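Local coordinates for Lmo2125 protein (Listeria monocytogenes serovar 1/2a, PDB 5TU0) that binds maltose and probably delivers it to a membrane transporter, as a lipoprotein of the bacterial solute-binding protein 1 family, at residues D134-S139 against I199-K204; A158-F163 against D208-G213; K274-S279 against D293-Q298. The protein carries 2 engineered substitutions. One frame throughout, in Å; residues are numbered along the deposited sequence. Where two conformers were deposited one is given.

Contact 1. Residues D134-S139 against I199-K204; sequences DLETLS and ITYATK
Glu136 and Tyr201 reach toward each other from two helices, 132-138 and 193-208, and meet through a single hydrogen bond at the protein surface. The phenol is the donor: Tyr201 OH lies 2.6 Å from Glu136 OE2 and engages the anti lone pair of that oxygen, the one turned away from OE1. Glu136 OE2 arrives at the ring edge, in the plane of the phenol and 3.2 Å from Tyr201 CE1, with the carboxylate turned 35° from that plane. The Glu136 chain is extended beyond CG, and a chi1 of -174° swings the Tyr201 ring away from its own backbone N, so that the two long side chains span the gap between the helices.

Further polar bonds hold both ends. OE2 also accepts from Asn262 ND2, OE1 forms a salt bridge with Lys133, and the Tyr201 hydroxyl is hydrogen-bonded to Trp205 NE1.

Ser139 OG donates to Glu136 O at 2.6 Å, tying the residue after the helix back to its last turn.

With two donors on OE2 and a lysine on OE1, the carboxylate should be held in its rotation and would be expected to remain ionised, so the bond from the phenol is probably charge-assisted.

Contact 2. Residues A158-F163 against D208-G213; sequences AKWTDF and DVWPKG
The CH2 end of the Trp210 indole abuts both Ala158 and Trp160, joining two loops within one lobe of the periplasmic-binding-protein fold. The first loop leaves strand 156-157 through an inverse gamma turn centred on Lys159 and a type I beta turn from Lys159 to Asp162; the second follows helix 193-208.

Aromatic packing dominates. Trp210 CH2 approaches Trp160 CE3 to 3.5 Å, and the six-membered rings sit obliquely, with centroids 5.4 Å apart and planes at 53°. Trp160 CG is anti to the carbonyl carbon (chi1 -73°), which aims its six-membered ring at this neighbour. Ala158 CB lies over one face of the Trp160 ring and also touches Trp210, 4.2 Å from CH2. Trp205 meets both indoles, edge-to-face with Trp160.

Polar groups outside the indole pair fix both rings: Trp160 NE1 is hydrogen-bonded to Tyr267 OH, and Trp210 NE1 to Phe156 O. Within the turn, Lys159 NZ forms a salt bridge with Asp162 OD2 at 2.9 Å, while Asp162 OD1 caps helix 163-172 at Tyr164 N.

The Trp210 six-membered ring also meets the backbone of Ala158 obliquely, with Ala158 O 3.4 Å from Trp210 CH2.

Contact 3. Residues K274-S279 against D293-Q298; sequences KGWVVS and DYVTNQ
Val295 presents both of its methyl groups to the indole of Trp276, the two side chains crossing at about a right angle. CG1 sits over one face of the five-membered ring in a CH-pi contact, 3.5 Å from its centroid and only 14° off the ring normal. Its nearest ring atoms are CD1 and NE1, with 3.4 Å between Val295 CG1 and Trp276 CD1. CG2 meets the same indole farther along: it lies 3.4 Å from Trp276 NE1 and near CE2 and CZ2, so both methyls lie on the same side of the indole plane, spread along its nitrogen-bearing part. This placement follows from an uncommon valine torsion, chi1 73°, which sets CG1 between the backbone N and the carbonyl carbon.

Trp276 projects from its strand toward the helix end, and a chi2 of 93° turns the ring plane roughly perpendicular to the plane of CA, CB and CG. Thr296, the first residue past the helix, adds a looser touch with CG2 4.3 Å from Trp276 CD1; its hydroxyl is engaged by Leu292 O and Asn88 ND2.

The contact packs a helix end on the mixed sheet of the solute-binding fold, joining strand 272-278 to the C-terminal end of helix 285-295. That strand runs antiparallel to both 64-68 and 105-121. Leu292 and Trp291 also touch Trp276, the latter edge-to-face, while helix 17-34 brings Val23 to the indole and Tyr22 and Ile26 to Val295.

How the contacts relate
Along the chain, helix 132-138 is met first, then the loop 158-163, and only later helix 193-208 and the loop after it. Contact 1 closes across 59 residues and contact 2 across 44; their segments alternate, so the two closures cross. They share one region, with centres 10 Å apart, and touch directly through Ala202 against Trp160 and Ser139 against Val209, together tying helices 132-138 and 193-208 to the loop after strand 156-157 and the loop after helix 193-208. Contact 3 comes in series after both, closing just 13 residues from strand 272-278 to the end of helix 285-295. It lies on the opposite side of the chain's centre, its centre about 38 Å from that of contact 2.

Contact 1. Residues D134-S139 against I199-K204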
# COMPACT_ATOMS: atom_id res chain seq x y z
N ASP A 134 -1.39 -24.21 -6.49
CA ASP A 134 -0.54 -24.14 -7.69
C ASP A 134 0.88 -23.70 -7.32
O ASP A 134 1.86 -24.24 -7.83
CB ASP A 134 -1.08 -23.16 -8.73
CG ASP A 134 -2.46 -23.53 -9.26
OD1 ASP A 134 -2.87 -24.72 -9.16
OD2 ASP A 134 -3.13 -22.61 -9.80
N LEU A 135 0.99 -22.72 -6.42
CA LEU A 135 2.30 -22.30 -5.93
C LEU A 135 3.01 -23.42 -5.16
O LEU A 135 4.23 -23.56 -5.28
CB LEU A 135 2.20 -21.06 -5.03
CG LEU A 135 1.71 -19.77 -5.67
CD1 LEU A 135 1.51 -18.70 -4.60
CD2 LEU A 135 2.65 -19.29 -6.78
N GLU A 136 2.27 -24.19 -4.37
CA GLU A 136 2.88 -25.30 -3.62
C GLU A 136 3.49 -26.32 -4.60
O GLU A 136 4.60 -26.84 -4.37
CB GLU A 136 1.86 -25.97 -2.68
CG GLU A 136 1.44 -25.08 -1.50
CD GLU A 136 0.31 -25.65 -0.67
OE1 GLU A 136 -0.04 -26.83 -0.84
OE2 GLU A 136 -0.26 -24.89 0.15
N THR A 137 2.79 -26.61 -5.69
CA THR A 137 3.30 -27.57 -6.68
C THR A 137 4.50 -26.98 -7.43
O THR A 137 5.46 -27.69 -7.75
CB THR A 137 2.21 -28.01 -7.67
OG1 THR A 137 1.76 -26.90 -8.45
CG2 THR A 137 1.05 -28.62 -6.92
N LEU A 138 4.44 -25.68 -7.70
CA LEU A 138 5.54 -24.97 -8.34
C LEU A 138 6.79 -25.07 -7.46
O LEU A 138 7.91 -25.25 -7.98
CB LEU A 138 5.11 -23.53 -8.55
CG LEU A 138 6.02 -22.52 -9.24
CD1 LEU A 138 6.37 -22.99 -10.64
CD2 LEU A 138 5.28 -21.19 -9.27
N SER A 139 6.61 -25.02 -6.14
CA SER A 139 7.74 -25.10 -5.20
C SER A 139 8.39 -26.48 -5.13
O SER A 139 9.35 -26.65 -4.39
CB SER A 139 7.34 -24.74 -3.76
OG SER A 139 6.69 -25.84 -3.10
N ILE A 199 -0.34 -17.76 10.23
CA ILE A 199 1.01 -17.85 10.71
C ILE A 199 1.52 -19.28 10.49
O ILE A 199 2.65 -19.47 10.03
CB ILE A 199 1.14 -17.44 12.19
CG1 ILE A 199 0.72 -15.97 12.38
CG2 ILE A 199 2.58 -17.62 12.64
CD1 ILE A 199 0.58 -15.58 13.83
N THR A 200 0.66 -20.27 10.79
CA THR A 200 1.00 -21.69 10.62
C THR A 200 1.31 -22.01 9.16
O THR A 200 2.28 -22.70 8.88
CB THR A 200 -0.13 -22.60 11.16
OG1 THR A 200 -0.38 -22.28 12.53
CG2 THR A 200 0.23 -24.08 11.06
N TYR A 201 0.49 -21.51 8.24
CA TYR A 201 0.71 -21.71 6.81
C TYR A 201 2.05 -21.09 6.36
O TYR A 201 2.84 -21.73 5.64
CB TYR A 201 -0.44 -21.15 5.98
CG TYR A 201 -0.29 -21.47 4.54
CD1 TYR A 201 -0.52 -22.77 4.07
CD2 TYR A 201 0.13 -20.50 3.62
CE1 TYR A 201 -0.35 -23.08 2.74
CE2 TYR A 201 0.31 -20.81 2.28
CZ TYR A 201 0.06 -22.09 1.84
OH TYR A 201 0.24 -22.41 0.50
N ALA A 202 2.31 -19.87 6.81
CA ALA A 202 3.58 -19.20 6.48
C ALA A 202 4.79 -20.00 6.97
O ALA A 202 5.79 -20.14 6.27
CB ALA A 202 3.62 -17.79 7.05
N THR A 203 4.68 -20.53 8.19
CA THR A 203 5.75 -21.27 8.81
C THR A 203 6.11 -22.51 7.97
O THR A 203 7.29 -22.88 7.91
CB THR A 203 5.37 -21.62 10.27
OG1 THR A 203 5.16 -20.39 11.01
CG2 THR A 203 6.45 -22.41 10.96
N LYS A 204 5.12 -23.12 7.32
CA LYS A 204 5.38 -24.30 6.47
C LYS A 204 6.31 -23.91 5.31
O LYS A 204 7.23 -24.66 4.97
CB LYS A 204 4.09 -24.92 5.92
CG LYS A 204 3.07 -25.41 6.94
CD LYS A 204 3.53 -26.59 7.76
CE LYS A 204 2.40 -27.09 8.67
NZ LYS A 204 2.91 -28.08 9.67

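Contact 2. Residues A158-F163 against D208-G213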
# COMPACT_ATOMS: atom_id res chain seq x y z
N ALA A 158 7.95 -14.94 -1.06
CA ALA A 158 7.23 -13.77 -0.49
C ALA A 158 7.95 -13.34 0.78
O ALA A 158 8.36 -14.18 1.59
CB ALA A 158 5.78 -14.11 -0.20
N LYS A 159 8.11 -12.03 0.97
CA LYS A 159 8.83 -11.50 2.13
C LYS A 159 7.95 -11.56 3.38
O LYS A 159 7.61 -10.52 4.00
CB LYS A 159 9.27 -10.06 1.83
CG LYS A 159 10.31 -9.51 2.80
CD LYS A 159 10.44 -8.00 2.69
CE LYS A 159 11.42 -7.46 3.71
NZ LYS A 159 11.35 -5.97 3.80
N TRP A 160 7.60 -12.77 3.79
CA TRP A 160 6.69 -12.92 4.91
C TRP A 160 7.22 -12.55 6.31
O TRP A 160 6.43 -12.50 7.25
CB TRP A 160 5.98 -14.28 4.90
CG TRP A 160 4.91 -14.40 3.82
CD1 TRP A 160 4.18 -13.39 3.23
CD2 TRP A 160 4.33 -15.62 3.35
NE1 TRP A 160 3.25 -13.91 2.37
CE2 TRP A 160 3.32 -15.28 2.43
CE3 TRP A 160 4.59 -16.97 3.58
CZ2 TRP A 160 2.57 -16.24 1.74
CZ3 TRP A 160 3.87 -17.92 2.90
CH2 TRP A 160 2.86 -17.55 1.99
N THR A 161 8.51 -12.24 6.45
CA THR A 161 9.03 -11.74 7.73
C THR A 161 8.56 -10.30 7.94
O THR A 161 8.58 -9.80 9.05
CB THR A 161 10.56 -11.77 7.82
OG1 THR A 161 11.13 -11.13 6.67
CG2 THR A 161 11.06 -13.20 7.89
N ASP A 162 8.18 -9.64 6.84
CA ASP A 162 7.72 -8.26 6.86
C ASP A 162 6.19 -8.29 6.99
O ASP A 162 5.48 -8.77 6.09
CB ASP A 162 8.17 -7.56 5.56
CG ASP A 162 7.92 -6.06 5.56
OD1 ASP A 162 6.91 -5.60 6.12
OD2 ASP A 162 8.71 -5.34 4.91
N PHE A 163 5.68 -7.79 8.11
CA PHE A 163 4.24 -7.78 8.35
C PHE A 163 3.46 -7.06 7.26
O PHE A 163 2.32 -7.41 7.00
CB PHE A 163 3.93 -7.16 9.71
CG PHE A 163 2.49 -7.16 10.05
CD1 PHE A 163 1.81 -8.35 10.25
CD2 PHE A 163 1.81 -5.95 10.26
CE1 PHE A 163 0.47 -8.35 10.59
CE2 PHE A 163 0.47 -5.96 10.60
CZ PHE A 163 -0.19 -7.15 10.77
N ASP A 208 9.79 -25.72 5.47
CA ASP A 208 9.85 -26.86 4.53
C ASP A 208 10.28 -26.57 3.11
O ASP A 208 10.65 -27.50 2.39
CB ASP A 208 8.48 -27.53 4.43
CG ASP A 208 7.93 -27.98 5.76
OD1 ASP A 208 8.68 -28.07 6.73
OD2 ASP A 208 6.73 -28.26 5.81
N VAL A 209 10.23 -25.33 2.67
CA VAL A 209 10.47 -25.03 1.26
C VAL A 209 11.60 -24.04 1.02
O VAL A 209 12.49 -24.27 0.23
CB VAL A 209 9.19 -24.38 0.67
CG1 VAL A 209 9.39 -23.90 -0.77
CG2 VAL A 209 8.00 -25.31 0.76
N TRP A 210 11.56 -22.92 1.71
CA TRP A 210 12.48 -21.85 1.40
C TRP A 210 13.93 -21.90 1.89
O TRP A 210 14.24 -22.50 2.93
CB TRP A 210 11.88 -20.51 1.86
CG TRP A 210 10.72 -20.06 1.09
CD1 TRP A 210 10.44 -20.31 -0.23
CD2 TRP A 210 9.72 -19.12 1.54
NE1 TRP A 210 9.28 -19.65 -0.60
CE2 TRP A 210 8.83 -18.91 0.46
CE3 TRP A 210 9.47 -18.48 2.76
CZ2 TRP A 210 7.72 -18.07 0.56
CZ3 TRP A 210 8.35 -17.63 2.85
CH2 TRP A 210 7.50 -17.45 1.76
N PRO A 211 14.83 -21.25 1.13
CA PRO A 211 16.20 -21.06 1.55
C PRO A 211 16.22 -20.30 2.88
O PRO A 211 15.31 -19.47 3.14
CB PRO A 211 16.81 -20.19 0.45
CG PRO A 211 15.99 -20.45 -0.75
CD PRO A 211 14.61 -20.75 -0.24
N LYS A 212 17.22 -20.59 3.70
CA LYS A 212 17.39 -19.97 5.02
C LYS A 212 17.37 -18.46 4.97
O LYS A 212 16.82 -17.82 5.88
CB LYS A 212 18.70 -20.43 5.66
CG LYS A 212 18.86 -20.05 7.12
CD LYS A 212 17.72 -20.63 7.94
CE LYS A 212 18.00 -20.56 9.42
NZ LYS A 212 16.86 -21.15 10.17
N GLY A 213 17.93 -17.90 3.92
CA GLY A 213 17.94 -16.44 3.75
C GLY A 213 16.58 -15.77 3.81
O GLY A 213 16.50 -14.58 4.10

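Contact 3. Residues K274-S279 against D293-Q298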
# COMPACT_ATOMS: atom_id res chain seq x y z
N LYS A 274 -2.53 7.08 -2.39
CA LYS A 274 -2.27 8.46 -2.07
C LYS A 274 -3.50 9.34 -2.31
O LYS A 274 -4.34 9.06 -3.19
CB LYS A 274 -1.12 8.99 -2.94
CG LYS A 274 0.21 8.25 -2.83
CD LYS A 274 1.27 8.98 -3.65
CE LYS A 274 2.61 8.25 -3.75
NZ LYS A 274 2.52 7.18 -4.76
N GLY A 275 -3.58 10.41 -1.54
CA GLY A 275 -4.64 11.39 -1.66
C GLY A 275 -4.04 12.79 -1.73
O GLY A 275 -2.86 13.02 -1.39
N TRP A 276 -4.84 13.73 -2.21
CA TRP A 276 -4.47 15.12 -2.22
C TRP A 276 -4.97 15.71 -0.89
O TRP A 276 -6.08 15.39 -0.44
CB TRP A 276 -5.11 15.84 -3.40
CG TRP A 276 -4.43 15.61 -4.68
CD1 TRP A 276 -4.70 14.65 -5.61
CD2 TRP A 276 -3.33 16.37 -5.20
NE1 TRP A 276 -3.85 14.78 -6.69
CE2 TRP A 276 -2.98 15.81 -6.45
CE3 TRP A 276 -2.60 17.45 -4.72
CZ2 TRP A 276 -1.95 16.33 -7.23
CZ3 TRP A 276 -1.57 17.97 -5.49
CH2 TRP A 276 -1.25 17.40 -6.74
N VAL A 277 -4.15 16.55 -0.27
CA VAL A 277 -4.48 17.16 1.01
C VAL A 277 -4.27 18.65 0.96
O VAL A 277 -3.53 19.14 0.10
CB VAL A 277 -3.67 16.54 2.16
CG1 VAL A 277 -3.90 15.03 2.20
CG2 VAL A 277 -2.17 16.82 2.04
N VAL A 278 -4.93 19.38 1.87
CA VAL A 278 -4.86 20.85 1.95
C VAL A 278 -4.24 21.25 3.28
O VAL A 278 -4.66 20.78 4.33
CB VAL A 278 -6.26 21.48 1.85
CG1 VAL A 278 -6.19 23.00 2.02
CG2 VAL A 278 -6.92 21.10 0.54
N SER A 279 -3.24 22.12 3.22
CA SER A 279 -2.62 22.65 4.43
C SER A 279 -3.66 23.37 5.29
O SER A 279 -4.42 24.19 4.78
CB SER A 279 -1.51 23.63 4.05
OG SER A 279 -1.02 24.32 5.17
N ASP A 293 -11.14 18.91 -6.12
CA ASP A 293 -12.28 18.48 -6.94
C ASP A 293 -11.89 18.37 -8.41
O ASP A 293 -12.42 17.52 -9.14
CB ASP A 293 -13.47 19.45 -6.80
CG ASP A 293 -14.09 19.43 -5.40
OD1 ASP A 293 -13.80 18.50 -4.61
OD2 ASP A 293 -14.88 20.35 -5.09
N TYR A 294 -11.01 19.27 -8.85
CA TYR A 294 -10.49 19.24 -10.21
C TYR A 294 -9.56 18.04 -10.46
O TYR A 294 -9.81 17.20 -11.35
CB TYR A 294 -9.70 20.53 -10.47
CG TYR A 294 -9.01 20.61 -11.82
CD1 TYR A 294 -9.72 20.94 -12.96
CD2 TYR A 294 -7.63 20.40 -11.93
CE1 TYR A 294 -9.08 21.03 -14.20
CE2 TYR A 294 -6.99 20.49 -13.18
CZ TYR A 294 -7.73 20.81 -14.31
OH TYR A 294 -7.14 20.90 -15.55
N VAL A 295 -8.50 17.94 -9.66
CA VAL A 295 -7.48 16.91 -9.89
C VAL A 295 -8.01 15.48 -9.70
O VAL A 295 -7.44 14.53 -10.24
CB VAL A 295 -6.20 17.18 -9.04
CG1 VAL A 295 -6.43 16.88 -7.56
CG2 VAL A 295 -5.02 16.34 -9.51
N THR A 296 -9.11 15.33 -8.95
CA THR A 296 -9.71 14.01 -8.73
C THR A 296 -10.93 13.74 -9.64
O THR A 296 -11.60 12.72 -9.46
CB THR A 296 -10.06 13.73 -7.24
OG1 THR A 296 -11.02 14.68 -6.75
CG2 THR A 296 -8.83 13.79 -6.38
N ASN A 297 -11.21 14.62 -10.61
CA ASN A 297 -12.32 14.34 -11.53
C ASN A 297 -11.87 13.29 -12.55
O ASN A 297 -10.68 12.94 -12.61
CB ASN A 297 -12.95 15.60 -12.17
CG ASN A 297 -12.06 16.29 -13.19
OD1 ASN A 297 -11.15 15.71 -13.77
ND2 ASN A 297 -12.34 17.57 -13.42
N GLN A 298 -12.80 12.80 -13.35
CA GLN A 298 -12.47 11.73 -14.31
C GLN A 298 -11.41 12.11 -15.34
O GLN A 298 -10.49 11.35 -15.56
CB GLN A 298 -13.73 11.27 -15.05
CG GLN A 298 -13.44 10.15 -16.05
CD GLN A 298 -14.69 9.63 -16.72
OE1 GLN A 298 -15.80 10.06 -16.43
NE2 GLN A 298 -14.51 8.67 -17.63